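Long-range contact in hypothetical protein PA3499 (Pseudomonas aeruginosa, PDB 2IG8), which is of unknown function but has the alpha-beta fold of the YjgF-like proteins and assembles from three chains: residues M1-P13 / S19-V31. Residues are numbered along the deposited sequence; the frame is centred on the assembly and turned at random.
Sequences MTAVRRIRAAALP and SWSNALLVGEELV
Leu25 O is gripped twice by segment 1-13: Arg5 N donates to it at 3.0 Å, in the carbonyl plane, and Val4 CA approaches at 3.2 Å as a CA-H...O contact. Leu25 N returns a bond to Arg5 O (2.9 Å, 166° at the hydrogen), defining a hydrogen-bonded antiparallel pair flanked by the non-hydrogen-bonded pairs Val4-Val26 and Arg6-Leu24. Gly27 N to Ala3 O and Ile7 N to Ala23 O extend the register at both ends, and a water joins Ile7 O to Ala23 N. Arg5 runs alongside Leu25, whose CD2 lies over one guanidinium face, 3.6 Å from Arg5 CZ. Arg6 CG lies 3.5 Å from Leu24 CD2, and the bend at chi2 (-84°) turns the chain on toward Ser21, whose OG lies over one guanidinium face at too poor an angle for a bond and instead pairs with Phe108 O of the second subunit. Ile7 CG1 touches Leu25 CB and Leu30 CD1, 3.8 Å from each. Strand 4-6 is an outermost strand of the mixed sheet, antiparallel to 23-26, which a type II' turn (Val26-Glu29) joins to 29-36 as a beta hairpin; Ile7 and Leu30 pack on helix 53-70, while Thr2 and Val4 make backbone hydrogen bonds to the second subunit.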
loop_
_atom_site.group_PDB
_atom_site.type_symbol
_atom_site.label_atom_id
_atom_site.label_comp_id
_atom_site.label_asym_id
_atom_site.label_seq_id
_atom_site.Cartn_x
_atom_site.Cartn_y
_atom_site.Cartn_z
ATOM N N MET B 1 0.002 6.626 24.583
ATOM C CA MET B 1 -1.304 6.771 23.879
ATOM C C MET B 1 -1.220 7.858 22.819
ATOM O O MET B 1 -0.682 8.945 23.062
ATOM C CB MET B 1 -2.413 7.132 24.852
ATOM C CG MET B 1 -3.786 7.110 24.217
ATOM S SD MET B 1 -4.805 8.543 24.636
ATOM C CE MET B 1 -5.566 8.897 23.040
ATOM N N THR B 2 -1.760 7.559 21.644
ATOM C CA THR B 2 -1.700 8.473 20.524
ATOM C C THR B 2 -3.114 8.970 20.235
ATOM O O THR B 2 -4.067 8.186 20.167
ATOM C CB THR B 2 -1.079 7.785 19.311
ATOM O OG1 THR B 2 0.231 7.319 19.663
ATOM C CG2 THR B 2 -0.973 8.738 18.142
ATOM N N ALA B 3 -3.243 10.286 20.109
ATOM C CA ALA B 3 -4.529 10.895 19.824
ATOM C C ALA B 3 -4.866 10.660 18.367
ATOM O O ALA B 3 -3.982 10.726 17.505
ATOM C CB ALA B 3 -4.491 12.386 20.118
ATOM N N VAL B 4 -6.132 10.357 18.095
ATOM C CA VAL B 4 -6.629 10.376 16.722
ATOM C C VAL B 4 -7.780 11.362 16.613
ATOM O O VAL B 4 -8.673 11.377 17.470
ATOM C CB VAL B 4 -7.009 8.964 16.166
ATOM C CG1 VAL B 4 -7.543 8.087 17.217
ATOM C CG2 VAL B 4 -7.994 9.079 15.016
ATOM N N ARG B 5 -7.726 12.216 15.586
ATOM C CA ARG B 5 -8.852 13.079 15.279
ATOM C C ARG B 5 -9.214 13.008 13.818
ATOM O O ARG B 5 -8.364 13.023 12.916
ATOM C CB ARG B 5 -8.672 14.525 15.783
ATOM C CG ARG B 5 -7.944 15.504 14.916
ATOM C CD ARG B 5 -8.134 16.957 15.414
ATOM N NE ARG B 5 -7.671 17.930 14.407
ATOM C CZ ARG B 5 -6.423 18.401 14.299
ATOM N NH1 ARG B 5 -6.114 19.267 13.326
ATOM N NH2 ARG B 5 -5.472 18.012 15.148
ATOM N N ARG B 6 -10.512 12.916 13.601
ATOM C CA ARG B 6 -11.045 12.852 12.276
ATOM C C ARG B 6 -10.905 14.221 11.640
ATOM O O ARG B 6 -11.277 15.228 12.234
ATOM C CB ARG B 6 -12.498 12.433 12.340
ATOM C CG ARG B 6 -12.807 11.388 11.352
ATOM C CD ARG B 6 -13.098 11.990 10.076
ATOM N NE ARG B 6 -13.873 11.113 9.218
ATOM C CZ ARG B 6 -15.108 10.708 9.469
ATOM N NH1 ARG B 6 -15.713 11.054 10.597
ATOM N NH2 ARG B 6 -15.737 9.939 8.584
ATOM N N ILE B 7 -10.347 14.254 10.440
ATOM C CA ILE B 7 -10.102 15.515 9.753
ATOM C C ILE B 7 -11.155 15.657 8.696
ATOM O O ILE B 7 -11.290 14.791 7.840
ATOM C CB ILE B 7 -8.716 15.549 9.086
ATOM C CG1 ILE B 7 -7.621 15.447 10.147
ATOM C CG2 ILE B 7 -8.553 16.826 8.244
ATOM C CD1 ILE B 7 -7.628 16.580 11.133
ATOM N N ARG B 8 -11.907 16.744 8.770
ATOM C CA ARG B 8 -12.949 17.023 7.787
ATOM C C ARG B 8 -12.631 18.233 6.921
ATOM O O ARG B 8 -12.594 19.365 7.416
ATOM C CB ARG B 8 -14.252 17.247 8.507
ATOM C CG ARG B 8 -14.633 16.071 9.342
ATOM C CD ARG B 8 -15.854 16.393 10.122
ATOM N NE ARG B 8 -16.291 15.318 11.007
ATOM C CZ ARG B 8 -16.820 14.162 10.608
ATOM N NH1 ARG B 8 -17.221 13.288 11.518
ATOM N NH2 ARG B 8 -16.947 13.866 9.317
ATOM N N ALA B 9 -12.415 17.979 5.634
ATOM C CA ALA B 9 -12.298 19.026 4.628
ATOM C C ALA B 9 -13.697 19.296 4.021
ATOM O O ALA B 9 -14.389 18.363 3.604
ATOM C CB ALA B 9 -11.312 18.597 3.548
ATOM N N ALA B 10 -14.105 20.559 3.967
ATOM C CA ALA B 10 -15.456 20.930 3.483
ATOM C C ALA B 10 -15.772 20.412 2.081
ATOM O O ALA B 10 -16.888 19.929 1.821
ATOM C CB ALA B 10 -15.624 22.426 3.493
ATOM N N ALA B 11 -14.781 20.512 1.195
ATOM C CA ALA B 11 -14.925 20.080 -0.198
ATOM C C ALA B 11 -14.995 18.555 -0.337
ATOM O O ALA B 11 -15.306 18.046 -1.426
ATOM C CB ALA B 11 -13.792 20.621 -1.024
ATOM N N LEU B 12 -14.713 17.841 0.757
ATOM C CA LEU B 12 -14.658 16.395 0.745
ATOM C C LEU B 12 -15.467 15.845 1.885
ATOM O O LEU B 12 -14.912 15.275 2.828
ATOM C CB LEU B 12 -13.206 15.922 0.860
ATOM C CG LEU B 12 -12.361 16.339 -0.328
ATOM C CD1 LEU B 12 -10.952 15.866 -0.133
ATOM C CD2 LEU B 12 -12.971 15.778 -1.606
ATOM N N PRO B 13 -16.796 15.991 1.796
ATOM C CA PRO B 13 -17.595 15.556 2.914
ATOM C C PRO B 13 -17.483 14.061 3.089
ATOM O O PRO B 13 -17.552 13.305 2.121
ATOM C CB PRO B 13 -19.025 15.924 2.497
ATOM C CG PRO B 13 -18.991 16.016 0.999
ATOM C CD PRO B 13 -17.615 16.500 0.675
ATOM N N SER B 19 -18.294 3.672 4.680
ATOM C CA SER B 19 -17.625 2.846 5.702
ATOM C C SER B 19 -16.097 3.094 5.731
ATOM O O SER B 19 -15.297 2.179 5.972
ATOM C CB SER B 19 -17.955 1.375 5.469
ATOM O OG SER B 19 -17.638 0.965 4.155
ATOM N N TRP B 20 -15.722 4.353 5.509
ATOM C CA TRP B 20 -14.348 4.814 5.642
ATOM C C TRP B 20 -14.348 6.290 6.029
ATOM O O TRP B 20 -15.356 6.992 5.856
ATOM C CB TRP B 20 -13.585 4.605 4.345
ATOM C CG TRP B 20 -14.116 5.458 3.223
ATOM C CD1 TRP B 20 -13.699 6.707 2.867
ATOM C CD2 TRP B 20 -15.173 5.114 2.338
ATOM N NE1 TRP B 20 -14.439 7.162 1.800
ATOM C CE2 TRP B 20 -15.361 6.204 1.466
ATOM C CE3 TRP B 20 -15.992 3.987 2.204
ATOM C CZ2 TRP B 20 -16.330 6.199 0.461
ATOM C CZ3 TRP B 20 -16.956 3.983 1.218
ATOM C CH2 TRP B 20 -17.111 5.080 0.349
ATOM N N SER B 21 -13.212 6.742 6.551
ATOM C CA SER B 21 -12.958 8.145 6.829
ATOM C C SER B 21 -12.001 8.684 5.775
ATOM O O SER B 21 -10.978 8.047 5.469
ATOM C CB SER B 21 -12.329 8.321 8.216
ATOM O OG SER B 21 -13.222 7.927 9.244
ATOM N N ASN B 22 -12.313 9.851 5.224
ATOM C CA ASN B 22 -11.432 10.457 4.210
ATOM C C ASN B 22 -10.050 10.733 4.775
ATOM O O ASN B 22 -9.045 10.451 4.119
ATOM C CB ASN B 22 -12.046 11.748 3.620
ATOM C CG ASN B 22 -13.138 11.466 2.605
ATOM O OD1 ASN B 22 -14.022 12.300 2.370
ATOM N ND2 ASN B 22 -13.095 10.294 2.000
ATOM N N ALA B 23 -9.996 11.277 5.990
ATOM C CA ALA B 23 -8.709 11.540 6.634
ATOM C C ALA B 23 -8.759 11.421 8.166
ATOM O O ALA B 23 -9.719 11.862 8.816
ATOM C CB ALA B 23 -8.177 12.910 6.202
ATOM N N LEU B 24 -7.722 10.807 8.730
ATOM C CA LEU B 24 -7.576 10.653 10.177
ATOM C C LEU B 24 -6.177 11.097 10.520
ATOM O O LEU B 24 -5.214 10.570 9.951
ATOM C CB LEU B 24 -7.741 9.194 10.617
ATOM C CG LEU B 24 -9.061 8.473 10.338
ATOM C CD1 LEU B 24 -8.870 7.002 10.594
ATOM C CD2 LEU B 24 -10.178 9.023 11.198
ATOM N N LEU B 25 -6.075 12.049 11.450
ATOM C CA LEU B 25 -4.788 12.518 11.953
ATOM C C LEU B 25 -4.464 11.654 13.162
ATOM O O LEU B 25 -5.199 11.630 14.149
ATOM C CB LEU B 25 -4.848 14.004 12.309
ATOM C CG LEU B 25 -3.557 14.647 12.824
ATOM C CD1 LEU B 25 -2.466 14.611 11.766
ATOM C CD2 LEU B 25 -3.827 16.073 13.265
ATOM N N VAL B 26 -3.392 10.892 13.044
ATOM C CA VAL B 26 -3.007 9.902 14.036
ATOM C C VAL B 26 -1.636 10.322 14.515
ATOM O O VAL B 26 -0.633 10.037 13.863
ATOM C CB VAL B 26 -2.958 8.493 13.410
ATOM C CG1 VAL B 26 -2.376 7.480 14.401
ATOM C CG2 VAL B 26 -4.356 8.080 12.915
ATOM N N GLY B 27 -1.595 11.034 15.638
ATOM C CA GLY B 27 -0.379 11.729 16.047
ATOM C C GLY B 27 -0.045 12.810 15.028
ATOM O O GLY B 27 -0.835 13.720 14.801
ATOM N N GLU B 28 1.131 12.701 14.418
ATOM C CA GLU B 28 1.569 13.610 13.354
ATOM C C GLU B 28 1.235 13.057 11.964
ATOM O O GLU B 28 1.372 13.751 10.968
ATOM C CB GLU B 28 3.082 13.854 13.450
ATOM C CG GLU B 28 3.521 14.632 14.696
ATOM C CD GLU B 28 2.995 16.064 14.732
ATOM O OE1 GLU B 28 2.780 16.669 13.668
ATOM O OE2 GLU B 28 2.811 16.597 15.838
ATOM N N GLU B 29 0.817 11.799 11.906
ATOM C CA GLU B 29 0.551 11.122 10.639
ATOM C C GLU B 29 -0.844 11.449 10.122
ATOM O O GLU B 29 -1.821 11.198 10.820
ATOM C CB GLU B 29 0.672 9.615 10.833
ATOM C CG GLU B 29 0.580 8.831 9.532
ATOM C CD GLU B 29 1.899 8.777 8.766
ATOM O OE1 GLU B 29 2.980 8.929 9.390
ATOM O OE2 GLU B 29 1.825 8.535 7.549
ATOM N N LEU B 30 -0.947 11.997 8.909
ATOM C CA LEU B 30 -2.263 12.181 8.259
ATOM C C LEU B 30 -2.577 10.979 7.389
ATOM O O LEU B 30 -2.025 10.812 6.307
ATOM C CB LEU B 30 -2.332 13.449 7.431
ATOM C CG LEU B 30 -3.758 13.826 6.988
ATOM C CD1 LEU B 30 -4.666 14.048 8.190
ATOM C CD2 LEU B 30 -3.706 15.068 6.080
ATOM N N VAL B 31 -3.430 10.121 7.904
ATOM C CA VAL B 31 -3.841 8.914 7.218
ATOM C C VAL B 31 -5.019 9.291 6.344
ATOM O O VAL B 31 -5.992 9.870 6.828
ATOM C CB VAL B 31 -4.254 7.820 8.216
ATOM C CG1 VAL B 31 -4.705 6.555 7.477
ATOM C CG2 VAL B 31 -3.113 7.524 9.232
HETATM O O HOH W 1 -12.471 12.548 7.086
#